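Local structure of arginine kinase (Anthopleura japonica, 4RF9) at residues S289-I294 / V331-N336; P631-T636 / R689-L694; V147-R152 / W211-G216; V372-L377 / S415-L420. The protein catalyses the ATP-dependent phosphorylation of L-arginine, yielding N(omega)-phospho-L-arginine and ADP. All coordinates share one frame; numbering follows the deposited sequence.

Contact 1: residues S289-I294 / V331-N336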
loop_
_atom_site.group_PDB
_atom_site.type_symbol
_atom_site.label_atom_id
_atom_site.label_comp_id
_atom_site.label_asym_id
_atom_site.label_seq_id
_atom_site.Cartn_x
_atom_site.Cartn_y
_atom_site.Cartn_z
ATOM N N SER A 289 3.783 -14.252 -4.117
ATOM C CA SER A 289 3.646 -13.974 -2.692
ATOM C C SER A 289 2.467 -13.066 -2.359
ATOM O O SER A 289 2.112 -12.177 -3.132
ATOM C CB SER A 289 4.942 -13.386 -2.127
ATOM O OG SER A 289 5.304 -12.197 -2.807
ATOM N N VAL A 290 1.864 -13.310 -1.199
ATOM C CA VAL A 290 0.772 -12.493 -0.688
ATOM C C VAL A 290 0.998 -12.222 0.795
ATOM O O VAL A 290 1.314 -13.137 1.557
ATOM C CB VAL A 290 -0.596 -13.197 -0.856
ATOM C CG1 VAL A 290 -1.693 -12.418 -0.143
ATOM C CG2 VAL A 290 -0.936 -13.380 -2.328
ATOM N N HIS A 291 0.854 -10.963 1.198
ATOM C CA HIS A 291 0.899 -10.601 2.609
ATOM C C HIS A 291 -0.523 -10.507 3.154
ATOM O O HIS A 291 -1.338 -9.738 2.648
ATOM C CB HIS A 291 1.635 -9.275 2.808
ATOM C CG HIS A 291 3.104 -9.355 2.529
ATOM N ND1 HIS A 291 3.950 -8.274 2.668
ATOM C CD2 HIS A 291 3.879 -10.389 2.123
ATOM C CE1 HIS A 291 5.182 -8.639 2.358
ATOM N NE2 HIS A 291 5.165 -9.917 2.024
ATOM N N VAL A 292 -0.817 -11.301 4.180
ATOM C CA VAL A 292 -2.171 -11.369 4.727
ATOM C C VAL A 292 -2.168 -11.481 6.254
ATOM O O VAL A 292 -1.443 -12.292 6.832
ATOM C CB VAL A 292 -2.985 -12.531 4.090
ATOM C CG1 VAL A 292 -2.259 -13.864 4.247
ATOM C CG2 VAL A 292 -4.392 -12.599 4.675
ATOM N N LYS A 293 -2.972 -10.643 6.902
ATOM C CA LYS A 293 -3.117 -10.681 8.352
ATOM C C LYS A 293 -4.040 -11.829 8.736
ATOM O O LYS A 293 -5.253 -11.750 8.541
ATOM C CB LYS A 293 -3.671 -9.351 8.868
ATOM C CG LYS A 293 -3.917 -9.310 10.368
ATOM C CD LYS A 293 -4.097 -7.877 10.851
ATOM C CE LYS A 293 -4.546 -7.823 12.305
ATOM N NZ LYS A 293 -5.926 -8.356 12.491
ATOM N N ILE A 294 -3.465 -12.894 9.286
ATOM C CA ILE A 294 -4.213 -14.135 9.481
ATOM C C ILE A 294 -4.002 -14.799 10.869
ATOM O O ILE A 294 -3.830 -16.015 10.969
ATOM C CB ILE A 294 -3.906 -15.101 8.284
ATOM C CG1 ILE A 294 -5.055 -16.077 8.027
ATOM C CG2 ILE A 294 -2.501 -15.735 8.387
ATOM C CD1 ILE A 294 -5.982 -15.622 6.913
ATOM N N VAL A 331 0.467 -10.838 10.558
ATOM C CA VAL A 331 0.660 -10.783 9.114
ATOM C C VAL A 331 1.679 -11.826 8.664
ATOM O O VAL A 331 2.740 -11.978 9.271
ATOM C CB VAL A 331 1.110 -9.376 8.662
ATOM C CG1 VAL A 331 1.482 -9.370 7.185
ATOM C CG2 VAL A 331 0.014 -8.359 8.943
ATOM N N TYR A 332 1.342 -12.549 7.602
ATOM C CA TYR A 332 2.206 -13.596 7.083
ATOM C C TYR A 332 2.475 -13.440 5.595
ATOM O O TYR A 332 1.600 -13.033 4.828
ATOM C CB TYR A 332 1.597 -14.974 7.350
ATOM C CG TYR A 332 1.643 -15.393 8.798
ATOM C CD1 TYR A 332 0.687 -14.950 9.701
ATOM C CD2 TYR A 332 2.643 -16.238 9.264
ATOM C CE1 TYR A 332 0.726 -15.332 11.026
ATOM C CE2 TYR A 332 2.691 -16.626 10.588
ATOM C CZ TYR A 332 1.728 -16.170 11.465
ATOM O OH TYR A 332 1.767 -16.550 12.786
ATOM N N ASP A 333 3.698 -13.767 5.192
ATOM C CA ASP A 333 4.031 -13.834 3.781
ATOM C C ASP A 333 3.779 -15.250 3.276
ATOM O O ASP A 333 4.514 -16.181 3.606
ATOM C CB ASP A 333 5.486 -13.428 3.536
ATOM C CG ASP A 333 5.812 -13.318 2.062
ATOM O OD1 ASP A 333 4.867 -13.170 1.259
ATOM O OD2 ASP A 333 7.006 -13.379 1.702
ATOM N N ILE A 334 2.719 -15.406 2.491
ATOM C CA ILE A 334 2.399 -16.695 1.905
ATOM C C ILE A 334 3.055 -16.763 0.538
ATOM O O ILE A 334 3.020 -15.796 -0.218
ATOM C CB ILE A 334 0.877 -16.884 1.745
ATOM C CG1 ILE A 334 0.142 -16.398 2.996
ATOM C CG2 ILE A 334 0.547 -18.345 1.450
ATOM C CD1 ILE A 334 0.425 -17.220 4.232
ATOM N N SER A 335 3.666 -17.899 0.223
ATOM C CA SER A 335 4.347 -18.043 -1.055
ATOM C C SER A 335 4.429 -19.490 -1.531
ATOM O O SER A 335 4.276 -20.426 -0.748
ATOM C CB SER A 335 5.744 -17.418 -0.990
ATOM O OG SER A 335 6.508 -17.980 0.062
ATOM N N ASN A 336 4.668 -19.654 -2.828
ATOM C CA ASN A 336 4.803 -20.969 -3.443
ATOM C C ASN A 336 6.124 -21.624 -3.064
ATOM O O ASN A 336 7.114 -20.939 -2.817
ATOM C CB ASN A 336 4.712 -20.843 -4.963
ATOM C CG ASN A 336 5.825 -19.988 -5.541
ATOM O OD1 ASN A 336 5.879 -18.780 -5.311
ATOM N ND2 ASN A 336 6.719 -20.611 -6.302
#

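Contact 2: residues P631-T636 / R689-L694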
loop_
_atom_site.group_PDB
_atom_site.type_symbol
_atom_site.label_atom_id
_atom_site.label_comp_id
_atom_site.label_asym_id
_atom_site.label_seq_id
_atom_site.Cartn_x
_atom_site.Cartn_y
_atom_site.Cartn_z
ATOM N N PRO A 631 -19.492 10.466 12.650
ATOM C CA PRO A 631 -20.760 11.154 12.944
ATOM C C PRO A 631 -20.588 12.543 13.568
ATOM O O PRO A 631 -21.532 13.336 13.567
ATOM C CB PRO A 631 -21.442 10.212 13.939
ATOM C CG PRO A 631 -20.870 8.869 13.639
ATOM C CD PRO A 631 -19.446 9.124 13.255
ATOM N N THR A 632 -19.402 12.827 14.097
ATOM C CA THR A 632 -19.103 14.140 14.654
ATOM C C THR A 632 -18.919 15.191 13.558
ATOM O O THR A 632 -19.011 16.388 13.819
ATOM C CB THR A 632 -17.829 14.105 15.525
ATOM O OG1 THR A 632 -16.720 13.657 14.737
ATOM C CG2 THR A 632 -18.015 13.168 16.710
ATOM N N ASN A 633 -18.665 14.737 12.333
ATOM C CA ASN A 633 -18.412 15.642 11.211
ATOM C C ASN A 633 -19.572 15.751 10.224
ATOM O O ASN A 633 -19.370 16.017 9.039
ATOM C CB ASN A 633 -17.128 15.239 10.475
ATOM C CG ASN A 633 -15.893 15.910 11.047
ATOM O OD1 ASN A 633 -15.914 17.098 11.369
ATOM N ND2 ASN A 633 -14.812 15.152 11.178
ATOM N N LEU A 634 -20.789 15.550 10.719
ATOM C CA LEU A 634 -21.974 15.640 9.878
ATOM C C LEU A 634 -22.420 17.091 9.747
ATOM O O LEU A 634 -21.805 17.992 10.319
ATOM C CB LEU A 634 -23.108 14.781 10.444
ATOM C CG LEU A 634 -22.874 13.267 10.458
ATOM C CD1 LEU A 634 -24.042 12.542 11.109
ATOM C CD2 LEU A 634 -22.623 12.732 9.051
ATOM N N GLY A 635 -23.486 17.313 8.985
ATOM C CA GLY A 635 -24.035 18.643 8.809
ATOM C C GLY A 635 -23.208 19.519 7.895
ATOM O O GLY A 635 -23.148 19.291 6.685
ATOM N N THR A 636 -22.577 20.534 8.476
ATOM C CA THR A 636 -21.701 21.415 7.722
ATOM C C THR A 636 -20.338 20.755 7.573
ATOM O O THR A 636 -19.596 21.040 6.632
ATOM C CB THR A 636 -21.533 22.791 8.418
ATOM O OG1 THR A 636 -20.959 22.610 9.720
ATOM C CG2 THR A 636 -22.876 23.494 8.555
ATOM N N ARG A 689 -19.577 25.506 17.833
ATOM C CA ARG A 689 -19.907 24.294 18.575
ATOM C C ARG A 689 -20.859 23.393 17.791
ATOM O O ARG A 689 -20.869 22.177 17.975
ATOM C CB ARG A 689 -20.513 24.643 19.937
ATOM C CG ARG A 689 -20.403 23.535 20.972
ATOM C CD ARG A 689 -21.069 23.937 22.278
ATOM N NE ARG A 689 -20.701 25.290 22.686
ATOM C CZ ARG A 689 -21.180 25.898 23.766
ATOM N NH1 ARG A 689 -22.046 25.270 24.551
ATOM N NH2 ARG A 689 -20.796 27.132 24.065
ATOM N N ARG A 690 -21.653 23.997 16.910
ATOM C CA ARG A 690 -22.658 23.260 16.150
ATOM C C ARG A 690 -22.246 23.033 14.696
ATOM O O ARG A 690 -21.641 23.898 14.065
ATOM C CB ARG A 690 -24.007 23.983 16.204
ATOM C CG ARG A 690 -24.554 24.184 17.610
ATOM C CD ARG A 690 -25.946 24.799 17.581
ATOM N NE ARG A 690 -26.492 25.007 18.919
ATOM C CZ ARG A 690 -27.729 25.433 19.160
ATOM N NH1 ARG A 690 -28.548 25.692 18.150
ATOM N NH2 ARG A 690 -28.149 25.597 20.407
ATOM N N ARG A 691 -22.584 21.858 14.176
ATOM C CA ARG A 691 -22.311 21.518 12.786
ATOM C C ARG A 691 -23.607 21.144 12.080
ATOM O O ARG A 691 -23.722 21.251 10.860
ATOM C CB ARG A 691 -21.346 20.335 12.702
ATOM C CG ARG A 691 -19.911 20.630 13.106
ATOM C CD ARG A 691 -19.031 19.417 12.824
ATOM N NE ARG A 691 -17.616 19.676 13.078
ATOM C CZ ARG A 691 -16.977 19.326 14.190
ATOM N NH1 ARG A 691 -17.624 18.697 15.162
ATOM N NH2 ARG A 691 -15.688 19.603 14.326
ATOM N N LEU A 692 -24.581 20.703 12.871
ATOM C CA LEU A 692 -25.815 20.121 12.363
ATOM C C LEU A 692 -27.013 20.919 12.871
ATOM O O LEU A 692 -27.180 21.099 14.076
ATOM C CB LEU A 692 -25.909 18.661 12.821
ATOM C CG LEU A 692 -26.892 17.680 12.179
ATOM C CD1 LEU A 692 -26.839 17.726 10.662
ATOM C CD2 LEU A 692 -26.610 16.264 12.671
ATOM N N GLY A 693 -27.841 21.400 11.948
ATOM C CA GLY A 693 -29.006 22.191 12.306
ATOM C C GLY A 693 -28.896 23.636 11.861
ATOM O O GLY A 693 -29.858 24.399 11.945
ATOM N N LEU A 694 -27.711 24.010 11.393
ATOM C CA LEU A 694 -27.473 25.352 10.875
ATOM C C LEU A 694 -26.609 25.261 9.621
ATOM O O LEU A 694 -25.845 24.312 9.458
ATOM C CB LEU A 694 -26.809 26.241 11.934
ATOM C CG LEU A 694 -25.289 26.177 12.130
ATOM C CD1 LEU A 694 -24.827 27.271 13.087
ATOM C CD2 LEU A 694 -24.824 24.809 12.618
HETATM O O HOH W 1 -21.222 24.746 11.298
#

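Contact 3: residues V147-R152 / W211-G216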
loop_
_atom_site.group_PDB
_atom_site.type_symbol
_atom_site.label_atom_id
_atom_site.label_comp_id
_atom_site.label_asym_id
_atom_site.label_seq_id
_atom_site.Cartn_x
_atom_site.Cartn_y
_atom_site.Cartn_z
ATOM N N VAL A 147 27.649 -14.984 -19.787
ATOM C CA VAL A 147 27.369 -14.025 -20.852
ATOM C C VAL A 147 28.605 -13.180 -21.155
ATOM O O VAL A 147 29.313 -12.752 -20.244
ATOM C CB VAL A 147 26.165 -13.114 -20.503
ATOM C CG1 VAL A 147 26.415 -12.341 -19.211
ATOM C CG2 VAL A 147 25.854 -12.165 -21.648
ATOM N N THR A 148 28.882 -12.957 -22.436
ATOM C CA THR A 148 30.013 -12.118 -22.808
ATOM C C THR A 148 29.670 -10.649 -22.598
ATOM O O THR A 148 28.506 -10.289 -22.426
ATOM C CB THR A 148 30.465 -12.347 -24.263
ATOM O OG1 THR A 148 29.410 -11.988 -25.164
ATOM C CG2 THR A 148 30.844 -13.804 -24.481
ATOM N N LYS A 149 30.700 -9.811 -22.606
ATOM C CA LYS A 149 30.544 -8.377 -22.415
ATOM C C LYS A 149 29.633 -7.776 -23.478
ATOM O O LYS A 149 28.716 -7.010 -23.171
ATOM C CB LYS A 149 31.917 -7.710 -22.466
ATOM C CG LYS A 149 31.907 -6.232 -22.163
ATOM C CD LYS A 149 33.320 -5.689 -22.142
ATOM C CE LYS A 149 33.323 -4.211 -21.818
ATOM N NZ LYS A 149 32.726 -3.939 -20.481
ATOM N N ALA A 150 29.890 -8.139 -24.731
ATOM C CA ALA A 150 29.113 -7.645 -25.858
ATOM C C ALA A 150 27.681 -8.177 -25.834
ATOM O O ALA A 150 26.742 -7.463 -26.183
ATOM C CB ALA A 150 29.798 -8.008 -27.170
ATOM N N HIS A 151 27.519 -9.430 -25.417
ATOM C CA HIS A 151 26.197 -10.047 -25.356
ATOM C C HIS A 151 25.310 -9.448 -24.266
ATOM O O HIS A 151 24.100 -9.332 -24.447
ATOM C CB HIS A 151 26.301 -11.567 -25.189
ATOM C CG HIS A 151 26.571 -12.297 -26.467
ATOM N ND1 HIS A 151 26.807 -13.656 -26.514
ATOM C CD2 HIS A 151 26.637 -11.859 -27.747
ATOM C CE1 HIS A 151 27.011 -14.021 -27.768
ATOM N NE2 HIS A 151 26.913 -12.950 -28.535
ATOM N N ARG A 152 25.909 -9.069 -23.140
ATOM C CA ARG A 152 25.154 -8.430 -22.068
ATOM C C ARG A 152 24.591 -7.096 -22.546
ATOM O O ARG A 152 23.454 -6.736 -22.229
ATOM C CB ARG A 152 26.028 -8.220 -20.829
ATOM C CG ARG A 152 25.254 -7.688 -19.633
ATOM C CD ARG A 152 26.158 -7.385 -18.451
ATOM N NE ARG A 152 26.685 -8.590 -17.814
ATOM C CZ ARG A 152 27.921 -9.049 -17.991
ATOM N NH1 ARG A 152 28.759 -8.402 -18.788
ATOM N NH2 ARG A 152 28.317 -10.151 -17.369
ATOM N N TRP A 211 30.567 -4.797 -14.053
ATOM C CA TRP A 211 29.613 -3.970 -13.318
ATOM C C TRP A 211 29.938 -2.489 -13.503
ATOM O O TRP A 211 31.099 -2.096 -13.400
ATOM C CB TRP A 211 29.612 -4.328 -11.827
ATOM C CG TRP A 211 28.597 -3.554 -11.043
ATOM C CD1 TRP A 211 28.786 -2.360 -10.408
ATOM C CD2 TRP A 211 27.226 -3.908 -10.832
ATOM N NE1 TRP A 211 27.617 -1.954 -9.807
ATOM C CE2 TRP A 211 26.646 -2.887 -10.053
ATOM C CE3 TRP A 211 26.434 -4.993 -11.221
ATOM C CZ2 TRP A 211 25.310 -2.917 -9.661
ATOM C CZ3 TRP A 211 25.110 -5.022 -10.828
ATOM C CH2 TRP A 211 24.562 -3.992 -10.055
ATOM N N PRO A 212 28.912 -1.661 -13.777
ATOM C CA PRO A 212 27.506 -2.048 -13.898
ATOM C C PRO A 212 26.989 -2.027 -15.338
ATOM O O PRO A 212 25.781 -1.877 -15.532
ATOM C CB PRO A 212 26.799 -0.955 -13.091
ATOM C CG PRO A 212 27.725 0.273 -13.221
ATOM C CD PRO A 212 29.044 -0.198 -13.811
ATOM N N GLU A 213 27.877 -2.173 -16.319
ATOM C CA GLU A 213 27.487 -2.158 -17.732
ATOM C C GLU A 213 26.375 -3.152 -18.062
ATOM O O GLU A 213 26.432 -4.319 -17.672
ATOM C CB GLU A 213 28.688 -2.445 -18.637
ATOM C CG GLU A 213 29.550 -1.240 -18.975
ATOM C CD GLU A 213 30.602 -1.572 -20.011
ATOM O OE1 GLU A 213 30.366 -2.501 -20.814
ATOM O OE2 GLU A 213 31.666 -0.918 -20.023
ATOM N N GLY A 214 25.368 -2.678 -18.786
ATOM C CA GLY A 214 24.291 -3.532 -19.243
ATOM C C GLY A 214 23.187 -3.746 -18.225
ATOM O O GLY A 214 22.160 -4.342 -18.542
ATOM N N ARG A 215 23.394 -3.270 -17.000
ATOM C CA ARG A 215 22.369 -3.385 -15.964
ATOM C C ARG A 215 21.429 -2.187 -15.999
ATOM O O ARG A 215 21.846 -1.068 -16.292
ATOM C CB ARG A 215 22.995 -3.523 -14.571
ATOM C CG ARG A 215 23.505 -4.921 -14.229
ATOM C CD ARG A 215 24.811 -5.237 -14.943
ATOM N NE ARG A 215 25.454 -6.438 -14.420
ATOM C CZ ARG A 215 26.698 -6.804 -14.714
ATOM N NH1 ARG A 215 27.209 -7.910 -14.193
ATOM N NH2 ARG A 215 27.435 -6.058 -15.529
ATOM N N GLY A 216 20.157 -2.423 -15.695
ATOM C CA GLY A 216 19.167 -1.365 -15.752
ATOM C C GLY A 216 17.866 -1.704 -15.054
ATOM O O GLY A 216 17.634 -2.849 -14.666
#

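Contact 4: residues V372-L377 / S415-L420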
loop_
_atom_site.group_PDB
_atom_site.type_symbol
_atom_site.label_atom_id
_atom_site.label_comp_id
_atom_site.label_asym_id
_atom_site.label_seq_id
_atom_site.Cartn_x
_atom_site.Cartn_y
_atom_site.Cartn_z
ATOM N N VAL A 372 -21.657 -12.826 19.321
ATOM C CA VAL A 372 -22.207 -12.543 20.643
ATOM C C VAL A 372 -22.046 -11.061 21.003
ATOM O O VAL A 372 -21.253 -10.349 20.383
ATOM C CB VAL A 372 -21.534 -13.427 21.723
ATOM C CG1 VAL A 372 -22.444 -13.590 22.932
ATOM C CG2 VAL A 372 -21.180 -14.793 21.145
ATOM N N PHE A 373 -22.812 -10.601 21.990
ATOM C CA PHE A 373 -22.688 -9.236 22.492
ATOM C C PHE A 373 -21.277 -9.001 23.023
ATOM O O PHE A 373 -20.747 -9.829 23.766
ATOM C CB PHE A 373 -23.722 -8.972 23.597
ATOM C CG PHE A 373 -23.798 -7.532 24.033
ATOM C CD1 PHE A 373 -24.643 -6.643 23.389
ATOM C CD2 PHE A 373 -23.026 -7.068 25.086
ATOM C CE1 PHE A 373 -24.716 -5.318 23.786
ATOM C CE2 PHE A 373 -23.094 -5.745 25.487
ATOM C CZ PHE A 373 -23.940 -4.870 24.835
ATOM N N PRO A 374 -20.657 -7.877 22.625
ATOM C CA PRO A 374 -19.319 -7.498 23.092
ATOM C C PRO A 374 -19.288 -7.415 24.614
ATOM O O PRO A 374 -19.579 -6.359 25.180
ATOM C CB PRO A 374 -19.113 -6.109 22.476
ATOM C CG PRO A 374 -20.032 -6.075 21.297
ATOM C CD PRO A 374 -21.230 -6.868 21.719
ATOM N N GLU A 375 -18.944 -8.529 25.258
ATOM C CA GLU A 375 -18.928 -8.637 26.718
ATOM C C GLU A 375 -18.131 -7.519 27.389
ATOM O O GLU A 375 -18.403 -7.157 28.534
ATOM C CB GLU A 375 -18.355 -9.994 27.142
ATOM C CG GLU A 375 -18.622 -10.362 28.595
ATOM C CD GLU A 375 -20.042 -10.842 28.814
ATOM O OE1 GLU A 375 -20.737 -11.099 27.809
ATOM O OE2 GLU A 375 -20.464 -10.964 29.984
ATOM N N VAL A 376 -17.152 -6.978 26.669
ATOM C CA VAL A 376 -16.292 -5.924 27.197
ATOM C C VAL A 376 -17.054 -4.613 27.395
ATOM O O VAL A 376 -16.592 -3.718 28.106
ATOM C CB VAL A 376 -15.064 -5.681 26.284
ATOM C CG1 VAL A 376 -15.408 -4.711 25.160
ATOM C CG2 VAL A 376 -13.891 -5.165 27.099
ATOM N N LEU A 377 -18.222 -4.508 26.770
ATOM C CA LEU A 377 -19.059 -3.319 26.895
ATOM C C LEU A 377 -19.933 -3.356 28.143
ATOM O O LEU A 377 -20.618 -2.386 28.452
ATOM C CB LEU A 377 -19.945 -3.144 25.657
ATOM C CG LEU A 377 -19.298 -2.560 24.401
ATOM C CD1 LEU A 377 -20.340 -2.341 23.309
ATOM C CD2 LEU A 377 -18.570 -1.262 24.722
ATOM N N SER A 415 -14.343 0.025 16.607
ATOM C CA SER A 415 -13.371 0.928 17.210
ATOM C C SER A 415 -13.741 1.220 18.658
ATOM O O SER A 415 -12.871 1.354 19.518
ATOM C CB SER A 415 -13.275 2.228 16.410
ATOM O OG SER A 415 -12.170 3.009 16.833
ATOM N N GLY A 416 -15.040 1.312 18.921
ATOM C CA GLY A 416 -15.532 1.543 20.264
ATOM C C GLY A 416 -15.370 0.324 21.146
ATOM O O GLY A 416 -15.286 0.436 22.369
ATOM N N VAL A 417 -15.331 -0.849 20.522
ATOM C CA VAL A 417 -15.104 -2.094 21.243
ATOM C C VAL A 417 -13.625 -2.248 21.577
ATOM O O VAL A 417 -13.259 -2.516 22.722
ATOM C CB VAL A 417 -15.558 -3.319 20.420
ATOM C CG1 VAL A 417 -15.205 -4.608 21.145
ATOM C CG2 VAL A 417 -17.054 -3.247 20.137
ATOM N N GLU A 418 -12.780 -2.069 20.566
ATOM C CA GLU A 418 -11.336 -2.186 20.728
ATOM C C GLU A 418 -10.765 -1.079 21.613
ATOM O O GLU A 418 -9.890 -1.324 22.441
ATOM C CB GLU A 418 -10.646 -2.198 19.361
ATOM C CG GLU A 418 -10.919 -3.457 18.549
ATOM C CD GLU A 418 -10.409 -4.708 19.239
ATOM O OE1 GLU A 418 -9.356 -4.630 19.904
ATOM O OE2 GLU A 418 -11.063 -5.767 19.124
ATOM N N ASN A 419 -11.270 0.138 21.435
ATOM C CA ASN A 419 -10.852 1.262 22.262
ATOM C C ASN A 419 -11.941 1.649 23.257
ATOM O O ASN A 419 -12.821 2.452 22.949
ATOM C CB ASN A 419 -10.467 2.461 21.397
ATOM C CG ASN A 419 -9.432 2.109 20.346
ATOM O OD1 ASN A 419 -8.252 1.942 20.652
ATOM N ND2 ASN A 419 -9.870 1.998 19.097
ATOM N N LEU A 420 -11.870 1.070 24.451
ATOM C CA LEU A 420 -12.888 1.269 25.482
ATOM C C LEU A 420 -12.994 2.709 25.982
ATOM O O LEU A 420 -13.984 3.080 26.609
ATOM C CB LEU A 420 -12.627 0.334 26.662
ATOM C CG LEU A 420 -12.896 -1.148 26.422
ATOM C CD1 LEU A 420 -12.408 -1.954 27.611
ATOM C CD2 LEU A 420 -14.378 -1.400 26.163
#

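Contact 1: residues S289-I294 / V331-N336
Val290 O receives the shortest bond between these two strands, from Ile334 N at 2.8 Å, and the CA-H of Asp333 also leans on it. The return bond from Val290 N to Ile334 O closes this hydrogen-bonded pair. Two residues on, Val292 and Tyr332 exchange a second set, with Val292 N 3.0 Å from Tyr332 O and Tyr332 N 2.9 Å from Val292 O. The non-hydrogen-bonded pairs between and beyond them bring CA-H groups onto carbonyls, as where Ser289 CA sits 3.1 Å from Ile334 O.

On one face, Asp333 comes up to the edge of the His291 imidazole, its OD1 in the ring plane and 3.1 Å from CD2. The carboxylate stands almost upright to the ring, the planes 81° apart, and the imidazole NE2 is too poorly aligned to bond to OD1. Asp333, its CG swung opposite the backbone N (chi1 -173°), also sends OD2 to a salt bridge with Arg287 of the partner strand. His291 and Arg287 both belong to the predicted ATP site, so this face is consistent with a nucleotide-binding surface. The other face is oily: Val292 CG1 rests 3.7 Å from Ile334 CG1, and Ile294 CG2 meets Tyr332 CD1 at 3.5 Å, the two side chains nearly perpendicular.

Strand 127-136 flanks the pair on the side of 289-293, and strand 312-316 lies beyond 331-336. Helix 344-369 packs across the oily face, where Met351 and Leu358 touch Ile334.

Contact 2: residues P631-T636 / R689-L694
Arg691 lays its extended side chain along the backbone of the 631-636 loop, with a face of its guanidinium under the amide oxygen of Asn633. OD1 of Asn633 stands 3.4 Å above that plane, toward the rim, and the amide is turned 77° from the guanidinium. The same OD1 accepts a hydrogen bond from Arg485, so it is fixed from outside the loop while covering Arg691. Nearer the root of the arginine, Arg691 CD packs 3.2 Å from Thr632 O and Arg691 CB 3.4 Å from Leu634 O; the chain thus runs past two backbone carbonyls.

The backbone link is Thr636 N to Arg691 O, 2.7 Å long with an angle of 151° at the hydrogen. Gly635, at positive phi, brings its CA against the same oxygen, which is therefore gripped by a strong donor and a CA-H together. Thr636 OG1 is placed between its backbone N and carbonyl carbon (chi1 60°), and there it meets a water 2.7 Å away that donates to Arg690 O. That hydroxyl also bonds with Met638 N. Leu692 closes the apolar side, CD1 lying 3.5 Å from Gly635 CA, and Val445 of helix 438-448 touches both Leu634 and Leu692.

The contact ties the loop before strand 638-645 to the one after strand 683-688, neighbours in the antiparallel sheet. A bound arginine lies about 10 Å from Gly635, too far to touch, and the run Pro-Thr-Asn-Leu-Gly-Thr is part of the signature by which phosphagen kinases are recognised.

Contact 3: residues V147-R152 / W211-G216
Arg152 and Arg215 stack their guanidinium groups face to face, the planes only 2° apart and the centres 4.2 Å from each other. The overlap is offset: NE of Arg152 lies over the rim of the Arg215 group, and the two side chains run obliquely. A bend at chi3 (-71°) turns the Arg152 head flat against its partner. On the opposite face of Arg215 the Trp211 ring, steeply tilted, brings its CE3 over the rim.

The closeness of two like charges is probably eased in part by backbone oxygens. Arg215 NH2 donates to Glu213 O at 2.9 Å and to Lys209 O as well. CD of Arg152 packs 3.2 Å from Glu213 O. A type II turn from Pro212 to Arg215 presents this carbonyl, with Gly214 packing its CA against Arg152 CG.

Farther out, Lys149 NZ forms a salt bridge with Glu213 OE1 at 2.8 Å, coming from well above the carboxylate plane. The ammonium pairs with Glu210 too, and two carboxylates therefore share it.

Thr148 caps the N-terminus of helix 149-163, and the contact fastens the helix's first turn to the loop leading into strand 216-220. Backbone bonds join Arg215 to Leu177, just after strand 172-176, and Gly216 to Leu229 at the end of strand 225-229, at one margin of the sheet.

Contact 4: residues V372-L377 / S415-L420
Apolar contacts carry the whole interface, and Val376 touches both Val417 and Leu420. Its two methyls meet the two of Leu420: Val376 CG2 lies 3.6 Å from Leu420 CD1, and Val376 CG1 lies 3.6 Å from Leu420 CD2, the side chains crossing at a slant. Leu420 turns its CG beside the backbone N (chi1 -71°), presenting the fork to the valine. CG1 of Val376 also reaches Val417 CG1 at 4.0 Å. Looser touches fill the sides, with Pro374 CB 4.2 Å from Val417 CG2 and Leu377 CD2 4.4 Å from Leu420 CD2.

Hydrogen bonds shape each segment on its own or tie it to other parts of the fold. Leu377 N bonds to Pro374 O at 2.8 Å, curling the chain into a 3-10 segment. At the end of helix 409-418, Ser415 O accepts from both Asn419 N and, at 3.1 Å, Asn419 ND2. That amide also donates to Arg552 O, while Ser415 OG bonds to Phe553 O, so the far side of the helix is tied to helix 552-557.

Because apolar packing lacks directional bonds, the hold between the 372-377 loop and the helix end rests on the fit of apolar surfaces, only partly buried, while polar bonds fix each partner separately.

How the contacts relate
The four contacts show chemistry following position. Contact 1 is a buried strand pair inside the first repeat's sheet, held by regular backbone bonds. Contact 2, also buried, joins loops next to the corresponding strands of the second repeat, where one backbone bond, a water and a long arginine replace that regularity. Contact 3 lies beside contact 1's sheet, near its 172-176 margin, joining a helix start to a loop, their centres about 35 Å apart; stacked guanidiniums and a salt bridge reaching the surface carry it. Contact 4, partly buried in the N-terminal region of the second repeat, relies on apolar side chains. Contacts 2 and 3 are farthest apart, with centres about 64 Å from each other.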